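Local coordinates for uncharacterized protein PH0987 (Pyrococcus horikoshii, PDB 2PHC) that is of unknown function but, as a carboxyltransferase-domain protein of the subdomain C and D family, probably binds ATP and acts as a hydrolase, at residues Arg26-Ser29 and Leu30-Ile34; Pro186-Thr189 and Phe190-Gly193; Asn107-Ser110 and Val111-Ile115. One frame throughout, in Å; residues are numbered along the deposited sequence.

Interaction 1. Residues Arg26-Ser29 and Leu30-Ile34; sequences RVHS and LAKAI
The H28 imidazole has CG of K32 over one face, 3.9 Å from NE2 of H28; CE of K32 is also near that nitrogen, at 4.0 Å, so the far end of the ring does the touching. The two side chains run side by side and point the same way. At H28 the ring carbon CG sits anti to the backbone N (chi1 179°), beside the carbonyl carbon; although CB itself points away from K32, this turn brings the ring back beside it. The lysine chain bends at chi2 (-98°) and then leads off, leaving NZ of K32 4.7 Å from NE2 of H28; if the histidine were protonated, the two charges would probably repel mildly. Both residues are exposed and also touch a crystal neighbour, which may influence their pose. Beneath them the backbone is regular alpha-helix, part of helix 21-37, which packs on strands 42-48 and 51-56 of the four-stranded antiparallel sheet and against helix 63-82. K32 N donates to H28 O at 2.9 Å and 170°, and the same carbonyl oxygen is met by the lysine methylene CG at 3.5 Å. One residue earlier A31 N donates to V27 O at 3.0 Å, and L30 N to R26 O at 2.8 Å. L30 O is gripped twice, by I34 N and A33 N, which reach it from the same face of its plane. The buried side of the helix carries V27 and L30: V27 packs on P47 of strand 42-48, L30 on L52 of strand 51-56. On the flank facing helix 63-82, CB of A33 rests 3.5 Å from S29 O, and both residues touch E77. S29 OG bonds back to D25 O, while R26 sends its guanidinium to a salt bridge with E22.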
ATOM      1  N   ARG A  26      -4.216  -3.620  -8.669  1.00 23.58           N
ATOM      2  CA  ARG A  26      -3.584  -4.848  -9.177  1.00 22.82           C
ATOM      3  C   ARG A  26      -4.351  -5.447 -10.386  1.00 21.98           C
ATOM      4  O   ARG A  26      -3.745  -5.723 -11.414  1.00 21.94           O
ATOM      5  CB  ARG A  26      -3.404  -5.883  -8.096  1.00 21.68           C
ATOM      6  CG  ARG A  26      -2.430  -5.441  -6.960  1.00 26.96           C
ATOM      7  CD  ARG A  26      -1.994  -6.741  -6.153  1.00 31.38           C
ATOM      8  NE  ARG A  26      -1.156  -6.387  -4.974  1.00 38.66           N
ATOM      9  CZ  ARG A  26       0.179  -6.515  -4.911  1.00 41.93           C
ATOM     10  NH1 ARG A  26       0.853  -7.015  -5.964  1.00 41.28           N
ATOM     11  NH2 ARG A  26       0.852  -6.158  -3.798  1.00 39.11           N
ATOM     12  N   VAL A  27      -5.668  -5.648 -10.228  1.00 22.15           N
ATOM     13  CA  VAL A  27      -6.577  -6.112 -11.259  1.00 20.81           C
ATOM     14  C   VAL A  27      -6.389  -5.264 -12.463  1.00 20.15           C
ATOM     15  O   VAL A  27      -6.004  -5.770 -13.518  1.00 21.51           O
ATOM     16  CB  VAL A  27      -8.065  -6.119 -10.789  1.00 20.94           C
ATOM     17  CG1 VAL A  27      -9.012  -6.418 -11.912  1.00 18.91           C
ATOM     18  CG2 VAL A  27      -8.269  -7.117  -9.669  1.00 21.22           C
ATOM     19  N   HIS A  28      -6.593  -3.968 -12.300  1.00 19.44           N
ATOM     20  CA  HIS A  28      -6.500  -3.028 -13.401  1.00 19.45           C
ATOM     21  C   HIS A  28      -5.067  -3.012 -14.060  1.00 19.26           C
ATOM     22  O   HIS A  28      -4.953  -3.024 -15.252  1.00 20.44           O
ATOM     23  CB  HIS A  28      -6.890  -1.641 -12.925  1.00 17.99           C
ATOM     24  CG  HIS A  28      -6.800  -0.599 -13.981  1.00 20.05           C
ATOM     25  ND1 HIS A  28      -6.045   0.558 -13.817  1.00 24.87           N
ATOM     26  CD2 HIS A  28      -7.415  -0.489 -15.181  1.00 12.74           C
ATOM     27  CE1 HIS A  28      -6.164   1.302 -14.905  1.00 18.86           C
ATOM     28  NE2 HIS A  28      -6.967   0.675 -15.756  1.00 17.89           N
ATOM     29  N   SER A  29      -4.018  -2.994 -13.270  1.00 19.19           N
ATOM     30  CA  SER A  29      -2.634  -2.996 -13.750  1.00 21.30           C
ATOM     31  C   SER A  29      -2.302  -4.275 -14.502  1.00 21.38           C
ATOM     32  O   SER A  29      -1.605  -4.222 -15.456  1.00 24.05           O
ATOM     33  CB  SER A  29      -1.694  -2.922 -12.540  1.00 21.02           C
ATOM     34  OG  SER A  29      -1.877  -1.737 -11.886  1.00 25.67           O
ATOM     35  N   LEU A  30      -2.810  -5.399 -14.049  1.00 21.44           N
ATOM     36  CA  LEU A  30      -2.640  -6.646 -14.681  1.00 24.02           C
ATOM     37  C   LEU A  30      -3.365  -6.671 -16.007  1.00 26.26           C
ATOM     38  O   LEU A  30      -2.800  -7.195 -16.976  1.00 26.51           O
ATOM     39  CB  LEU A  30      -3.135  -7.754 -13.754  1.00 22.47           C
ATOM     40  CG  LEU A  30      -3.122  -9.219 -14.177  1.00 30.26           C
ATOM     41  CD1 LEU A  30      -1.860  -9.779 -14.875  1.00 27.79           C
ATOM     42  CD2 LEU A  30      -3.511 -10.089 -13.003  1.00 31.61           C
ATOM     43  N   ALA A  31      -4.564  -6.132 -16.077  1.00 20.00           N
ATOM     44  CA  ALA A  31      -5.287  -6.116 -17.301  1.00 20.00           C
ATOM     45  C   ALA A  31      -4.597  -5.270 -18.295  1.00 20.00           C
ATOM     46  O   ALA A  31      -4.420  -5.658 -19.390  1.00 25.83           O
ATOM     47  CB  ALA A  31      -6.653  -5.649 -17.121  1.00 20.00           C
ATOM     48  N   LYS A  32      -4.197  -4.105 -17.868  1.00 24.43           N
ATOM     49  CA  LYS A  32      -3.248  -3.329 -18.588  1.00 26.24           C
ATOM     50  C   LYS A  32      -1.950  -4.009 -19.059  1.00 25.37           C
ATOM     51  O   LYS A  32      -1.473  -3.659 -20.076  1.00 25.85           O
ATOM     52  CB  LYS A  32      -3.047  -1.940 -17.989  1.00 25.23           C
ATOM     53  CG  LYS A  32      -4.267  -1.035 -18.048  1.00 28.46           C
ATOM     54  CD  LYS A  32      -4.285  -0.058 -19.183  1.00 34.13           C
ATOM     55  CE  LYS A  32      -5.655   0.406 -19.524  1.00 34.92           C
ATOM     56  NZ  LYS A  32      -5.717   1.678 -20.224  1.00 36.57           N
ATOM     57  N   ALA A  33      -1.420  -4.992 -18.332  1.00 25.75           N
ATOM     58  CA  ALA A  33      -0.064  -5.534 -18.577  1.00 26.21           C
ATOM     59  C   ALA A  33      -0.381  -6.476 -19.718  1.00 27.48           C
ATOM     60  O   ALA A  33       0.342  -6.561 -20.737  1.00 30.15           O
ATOM     61  CB  ALA A  33       0.461  -6.338 -17.347  1.00 25.58           C
ATOM     62  N   ILE A  34      -1.483  -7.185 -19.585  1.00 26.20           N
ATOM     63  CA  ILE A  34      -1.905  -8.042 -20.649  1.00 26.54           C
ATOM     64  C   ILE A  34      -2.224  -7.345 -21.923  1.00 26.92           C
ATOM     65  O   ILE A  34      -1.900  -7.873 -22.963  1.00 28.56           O
ATOM     66  CB  ILE A  34      -3.069  -8.959 -20.257  1.00 28.10           C
ATOM     67  CG1 ILE A  34      -2.576  -9.912 -19.179  1.00 22.12           C
ATOM     68  CG2 ILE A  34      -3.608  -9.769 -21.478  1.00 25.97           C
ATOM     69  CD1 ILE A  34      -3.760 -10.619 -18.600  1.00 21.07           C
TER

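Interaction 2. Residues Pro186-Thr189 and Phe190-Gly193; sequences PLRT and FNPG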
ATOM      1  N   PRO A 186      12.310   5.117  12.544  1.00 30.25           N
ATOM      2  CA  PRO A 186      13.696   5.439  12.980  1.00 32.84           C
ATOM      3  C   PRO A 186      14.664   5.917  11.891  1.00 34.10           C
ATOM      4  O   PRO A 186      15.641   6.542  12.220  1.00 33.84           O
ATOM      5  CB  PRO A 186      14.196   4.107  13.508  1.00 32.40           C
ATOM      6  CG  PRO A 186      13.468   3.085  12.505  1.00 31.85           C
ATOM      7  CD  PRO A 186      12.077   3.666  12.440  1.00 29.62           C
ATOM      8  N   LEU A 187      14.420   5.533  10.634  1.00 34.82           N
ATOM      9  CA  LEU A 187      15.123   6.053   9.468  1.00 34.34           C
ATOM     10  C   LEU A 187      14.992   7.565   9.329  1.00 35.15           C
ATOM     11  O   LEU A 187      13.937   8.151   9.661  1.00 33.68           O
ATOM     12  CB  LEU A 187      14.535   5.428   8.225  1.00 33.70           C
ATOM     13  CG  LEU A 187      14.458   3.895   8.172  1.00 36.83           C
ATOM     14  CD1 LEU A 187      13.522   3.516   7.067  1.00 38.73           C
ATOM     15  CD2 LEU A 187      15.836   3.274   7.901  1.00 39.78           C
ATOM     16  N   ARG A 188      16.057   8.206   8.825  1.00 36.01           N
ATOM     17  CA  ARG A 188      15.980   9.621   8.484  1.00 34.51           C
ATOM     18  C   ARG A 188      15.443   9.626   7.066  1.00 35.03           C
ATOM     19  O   ARG A 188      16.216   9.521   6.081  1.00 34.19           O
ATOM     20  CB  ARG A 188      17.320  10.271   8.541  1.00 34.96           C
ATOM     21  CG  ARG A 188      17.253  11.765   8.494  1.00 39.94           C
ATOM     22  CD  ARG A 188      18.649  12.388   8.663  1.00 44.65           C
ATOM     23  NE  ARG A 188      18.611  13.801   8.291  1.00 44.18           N
ATOM     24  CZ  ARG A 188      19.580  14.666   8.558  1.00 46.54           C
ATOM     25  NH1 ARG A 188      20.665  14.256   9.197  1.00 46.33           N
ATOM     26  NH2 ARG A 188      19.463  15.931   8.179  1.00 44.15           N
ATOM     27  N   THR A 189      14.113   9.778   6.969  1.00 33.58           N
ATOM     28  CA  THR A 189      13.407   9.669   5.674  1.00 32.04           C
ATOM     29  C   THR A 189      13.635  10.829   4.690  1.00 30.84           C
ATOM     30  O   THR A 189      13.558  10.652   3.459  1.00 31.60           O
ATOM     31  CB  THR A 189      11.885   9.377   5.871  1.00 31.66           C
ATOM     32  OG1 THR A 189      11.289  10.435   6.627  1.00 30.74           O
ATOM     33  CG2 THR A 189      11.658   7.989   6.571  1.00 29.71           C
ATOM     34  N   PHE A 190      13.905  12.014   5.215  1.00 31.07           N
ATOM     35  CA  PHE A 190      14.278  13.175   4.409  1.00 30.10           C
ATOM     36  C   PHE A 190      15.646  13.702   4.892  1.00 29.90           C
ATOM     37  O   PHE A 190      15.888  13.975   6.068  1.00 30.37           O
ATOM     38  CB  PHE A 190      13.193  14.335   4.445  1.00 31.46           C
ATOM     39  CG  PHE A 190      11.828  14.026   3.740  1.00 28.64           C
ATOM     40  CD1 PHE A 190      11.184  15.022   2.996  1.00 29.89           C
ATOM     41  CD2 PHE A 190      11.150  12.794   3.911  1.00 31.47           C
ATOM     42  CE1 PHE A 190       9.893  14.790   2.402  1.00 21.53           C
ATOM     43  CE2 PHE A 190       9.882  12.526   3.335  1.00 25.36           C
ATOM     44  CZ  PHE A 190       9.247  13.568   2.622  1.00 27.39           C
ATOM     45  N   ASN A 191      16.554  13.922   3.989  1.00 31.05           N
ATOM     46  CA  ASN A 191      17.899  14.230   4.442  1.00 33.55           C
ATOM     47  C   ASN A 191      18.461  15.086   3.411  1.00 35.15           C
ATOM     48  O   ASN A 191      18.827  14.558   2.392  1.00 34.87           O
ATOM     49  CB  ASN A 191      18.745  12.957   4.596  1.00 32.50           C
ATOM     50  CG  ASN A 191      20.120  13.245   5.192  1.00 33.96           C
ATOM     51  OD1 ASN A 191      20.584  14.390   5.201  1.00 31.10           O
ATOM     52  ND2 ASN A 191      20.798  12.192   5.641  1.00 30.70           N
ATOM     53  N   PRO A 192      18.477  16.434   3.630  1.00 37.52           N
ATOM     54  CA  PRO A 192      19.029  17.288   2.547  1.00 39.27           C
ATOM     55  C   PRO A 192      20.529  16.868   2.435  1.00 39.36           C
ATOM     56  O   PRO A 192      21.077  16.221   3.357  1.00 40.69           O
ATOM     57  CB  PRO A 192      18.789  18.731   3.073  1.00 40.68           C
ATOM     58  CG  PRO A 192      18.910  18.583   4.590  1.00 40.28           C
ATOM     59  CD  PRO A 192      18.143  17.221   4.826  1.00 37.50           C
ATOM     60  N   GLY A 193      21.224  17.048   1.339  1.00 39.45           N
ATOM     61  CA  GLY A 193      22.573  16.370   1.450  1.00 39.82           C
ATOM     62  C   GLY A 193      22.657  14.820   1.450  1.00 39.38           C
ATOM     63  O   GLY A 193      23.701  14.222   1.753  1.00 37.40           O
TER
HETATM   64  O   HOH W   1      16.848  16.289   8.220  1.00 39.34           O
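The chain runs extended at R188, turns at T189 (psi -28°) and is extended again through F190 and N191, which brings the R188 side chain alongside the backbone of F190 and against N191. This is an arginine-amide stack in an irregular loop that leads from strand 180-184 to strand 205-211 of the seven-stranded mixed sheet, in a domain of the cyclophilin-like clan. R188 has CG anti to the backbone N (chi1 -167°) and a chain extended from CG to NE, a reach that carries the guanidinium over the amide of N191. The two flat groups lie nearly parallel, 5° apart, with NE of R188 3.5 Å from CG of N191, although the long axes of the side chains cross at about a right angle. The amide thus covers one face of the guanidinium. F190 O lies at the edge of that group, close to its plane, 3.5 Å from R188 NE. A water ties the two together: R188 NH2 donates to it at 2.6 Å, and the water in turn gives a long, weak bond of 3.3 Å to F190 O. T189 and F190 are buried. CD2 of F190 passes 3.6 Å from T189 OG1, whose hydroxyl bonds to W170 NE1; the phenyl ring meets F130 with inclined planes, and both side chains touch A172. Backbone hydrogen bonds of T189 with I199 and of N191 with P197 tie this irregular stretch to a later part of the same connection. The exposed R188 is therefore set on its own chain by flat contact and a water, without a direct hydrogen bond to these neighbours, and beyond the stack CD of P192 comes within 3.8 Å of R188 NH2.

Interaction 3. Residues Asn107-Ser110 and Val111-Ile115; sequences NGLS and VDDVI
A capping box starts helix 111-119, with S110 at the N-cap and D113 three residues on. The serine hydroxyl accepts from the first turn: D113 N donates to S110 OG at 3.3 Å with an N-H...O angle of 153°. In the return half of the box S110 N gives a weak bond to OD2 of D113, 3.5 Å long. The torsions make the exchange possible. S110 OG stands between its own backbone N and carbonyl carbon (chi1 65°), facing the turn, while D113 has CG anti to its carbonyl carbon (chi1 -68°), which folds the carboxylate back over the serine. OD2 of D113 thereby also comes to 3.0 Å from S110 OG. The backbone takes over at once, V114 N donating to S110 O at 3.2 Å. With an alanine here in place of D113 the carboxylate is gone, and S110 N would probably be left without its weak side-chain acceptor, with less negative charge at the helix start. D112 brings a second carboxylate to this first turn; acidic groups here are likely to be favoured by the helix dipole. The cap belongs to a tight link between two helices: helix 100-107 ends in a Schellman motif whose C-prime residue is G108, with positive phi, and L109 N reaches back to A104 O. L109, just before the N-cap, then folds onto the new helix. Its CB lies 3.9 Å from CB of D113, and its CD1 is 4.4 Å from CG2 of V114, the residue pairing of a hydrophobic staple, though a loose one. The buried V114 also packs on I100 and A104 of the preceding helix, where V111 joins it against I100. N107, at the turn, sends ND2 to V103 O and to A145 O.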
ATOM      1  N   ASN A 107     -12.625   3.583  16.780  1.00 29.88           N
ATOM      2  CA  ASN A 107     -13.051   2.719  15.655  1.00 31.58           C
ATOM      3  C   ASN A 107     -13.477   1.345  16.086  1.00 32.52           C
ATOM      4  O   ASN A 107     -14.029   0.615  15.290  1.00 33.39           O
ATOM      5  CB  ASN A 107     -11.936   2.661  14.571  1.00 29.90           C
ATOM      6  CG  ASN A 107     -11.796   3.974  13.871  1.00 31.28           C
ATOM      7  OD1 ASN A 107     -12.746   4.435  13.247  1.00 28.78           O
ATOM      8  ND2 ASN A 107     -10.674   4.653  14.087  1.00 30.50           N
ATOM      9  N   GLY A 108     -13.213   0.999  17.343  1.00 33.68           N
ATOM     10  CA  GLY A 108     -13.919  -0.122  17.989  1.00 33.40           C
ATOM     11  C   GLY A 108     -13.046  -1.303  17.732  1.00 34.63           C
ATOM     12  O   GLY A 108     -13.537  -2.386  17.437  1.00 33.92           O
ATOM     13  N   LEU A 109     -11.736  -1.115  17.933  1.00 35.54           N
ATOM     14  CA  LEU A 109     -10.771  -2.158  17.646  1.00 35.62           C
ATOM     15  C   LEU A 109      -9.767  -2.198  18.783  1.00 36.57           C
ATOM     16  O   LEU A 109      -9.654  -1.261  19.563  1.00 35.15           O
ATOM     17  CB  LEU A 109     -10.001  -1.835  16.329  1.00 35.07           C
ATOM     18  CG  LEU A 109     -10.683  -1.622  14.960  1.00 37.11           C
ATOM     19  CD1 LEU A 109      -9.825  -0.789  13.967  1.00 33.81           C
ATOM     20  CD2 LEU A 109     -11.119  -2.962  14.293  1.00 38.77           C
ATOM     21  N   SER A 110      -9.010  -3.268  18.847  1.00 38.29           N
ATOM     22  CA  SER A 110      -7.818  -3.286  19.652  1.00 40.85           C
ATOM     23  C   SER A 110      -6.686  -2.546  19.017  1.00 41.09           C
ATOM     24  O   SER A 110      -6.675  -2.312  17.857  1.00 41.86           O
ATOM     25  CB  SER A 110      -7.339  -4.719  19.972  1.00 41.21           C
ATOM     26  OG  SER A 110      -6.932  -5.393  18.784  1.00 44.40           O
ATOM     27  N   VAL A 111      -5.710  -2.229  19.826  1.00 40.44           N
ATOM     28  CA  VAL A 111      -4.507  -1.623  19.351  1.00 41.04           C
ATOM     29  C   VAL A 111      -3.791  -2.533  18.332  1.00 42.90           C
ATOM     30  O   VAL A 111      -3.399  -2.043  17.245  1.00 42.23           O
ATOM     31  CB  VAL A 111      -3.570  -1.247  20.515  1.00 39.88           C
ATOM     32  CG1 VAL A 111      -2.228  -0.930  20.019  1.00 39.40           C
ATOM     33  CG2 VAL A 111      -4.111  -0.047  21.267  1.00 40.83           C
ATOM     34  N   ASP A 112      -3.602  -3.832  18.672  1.00 42.92           N
ATOM     35  CA  ASP A 112      -2.990  -4.788  17.731  1.00 43.92           C
ATOM     36  C   ASP A 112      -3.667  -4.785  16.311  1.00 42.78           C
ATOM     37  O   ASP A 112      -2.973  -4.986  15.307  1.00 42.89           O
ATOM     38  CB  ASP A 112      -3.074  -6.226  18.298  1.00 46.28           C
ATOM     39  CG  ASP A 112      -1.964  -6.548  19.317  1.00 50.97           C
ATOM     40  OD1 ASP A 112      -1.170  -5.610  19.694  1.00 54.12           O
ATOM     41  OD2 ASP A 112      -1.889  -7.762  19.714  1.00 54.92           O
ATOM     42  N   ASP A 113      -5.002  -4.612  16.277  1.00 40.78           N
ATOM     43  CA  ASP A 113      -5.814  -4.488  15.077  1.00 39.68           C
ATOM     44  C   ASP A 113      -5.493  -3.209  14.281  1.00 37.17           C
ATOM     45  O   ASP A 113      -5.355  -3.277  13.092  1.00 36.95           O
ATOM     46  CB  ASP A 113      -7.313  -4.500  15.388  1.00 39.48           C
ATOM     47  CG  ASP A 113      -7.835  -5.893  15.912  1.00 45.62           C
ATOM     48  OD1 ASP A 113      -7.200  -6.971  15.686  1.00 46.41           O
ATOM     49  OD2 ASP A 113      -8.922  -5.882  16.556  1.00 46.73           O
ATOM     50  N   VAL A 114      -5.446  -2.052  14.931  1.00 35.52           N
ATOM     51  CA  VAL A 114      -4.904  -0.833  14.319  1.00 33.23           C
ATOM     52  C   VAL A 114      -3.565  -1.130  13.629  1.00 33.14           C
ATOM     53  O   VAL A 114      -3.384  -0.808  12.459  1.00 31.27           O
ATOM     54  CB  VAL A 114      -4.774   0.359  15.331  1.00 33.19           C
ATOM     55  CG1 VAL A 114      -4.048   1.635  14.670  1.00 28.81           C
ATOM     56  CG2 VAL A 114      -6.157   0.728  15.851  1.00 27.10           C
ATOM     57  N   ILE A 115      -2.650  -1.766  14.349  1.00 32.53           N
ATOM     58  CA  ILE A 115      -1.316  -2.066  13.804  1.00 32.98           C
ATOM     59  C   ILE A 115      -1.298  -2.941  12.494  1.00 33.92           C
ATOM     60  O   ILE A 115      -0.460  -2.706  11.602  1.00 31.16           O
ATOM     61  CB  ILE A 115      -0.468  -2.679  14.885  1.00 33.02           C
ATOM     62  CG1 ILE A 115      -0.262  -1.685  16.044  1.00 32.22           C
ATOM     63  CG2 ILE A 115       0.861  -3.198  14.355  1.00 34.65           C
ATOM     64  CD1 ILE A 115       0.778  -2.255  17.113  1.00 27.30           C
TER

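In the fold
The three contacts are local and lie far apart within one carboxyltransferase-domain chain. Interaction 1 belongs to the part of the chain built on the four-stranded antiparallel sheet. Interactions 2 and 3 lie in connections between strands of the seven-stranded mixed sheet: residues 107-115 belong to the helical connection from strand 85-92 to strand 123-129, and residues 186-193 to the loop from strand 180-184 to strand 205-211. Centre to centre, interaction 1 is 34 Å from interaction 2 and 32 Å from interaction 3, on the opposite side of the chain's centre from both. Interactions 2 and 3 are closer, with nearest atoms about 13 Å apart, yet do not touch. None can be tied to a defined nucleotide or catalytic site.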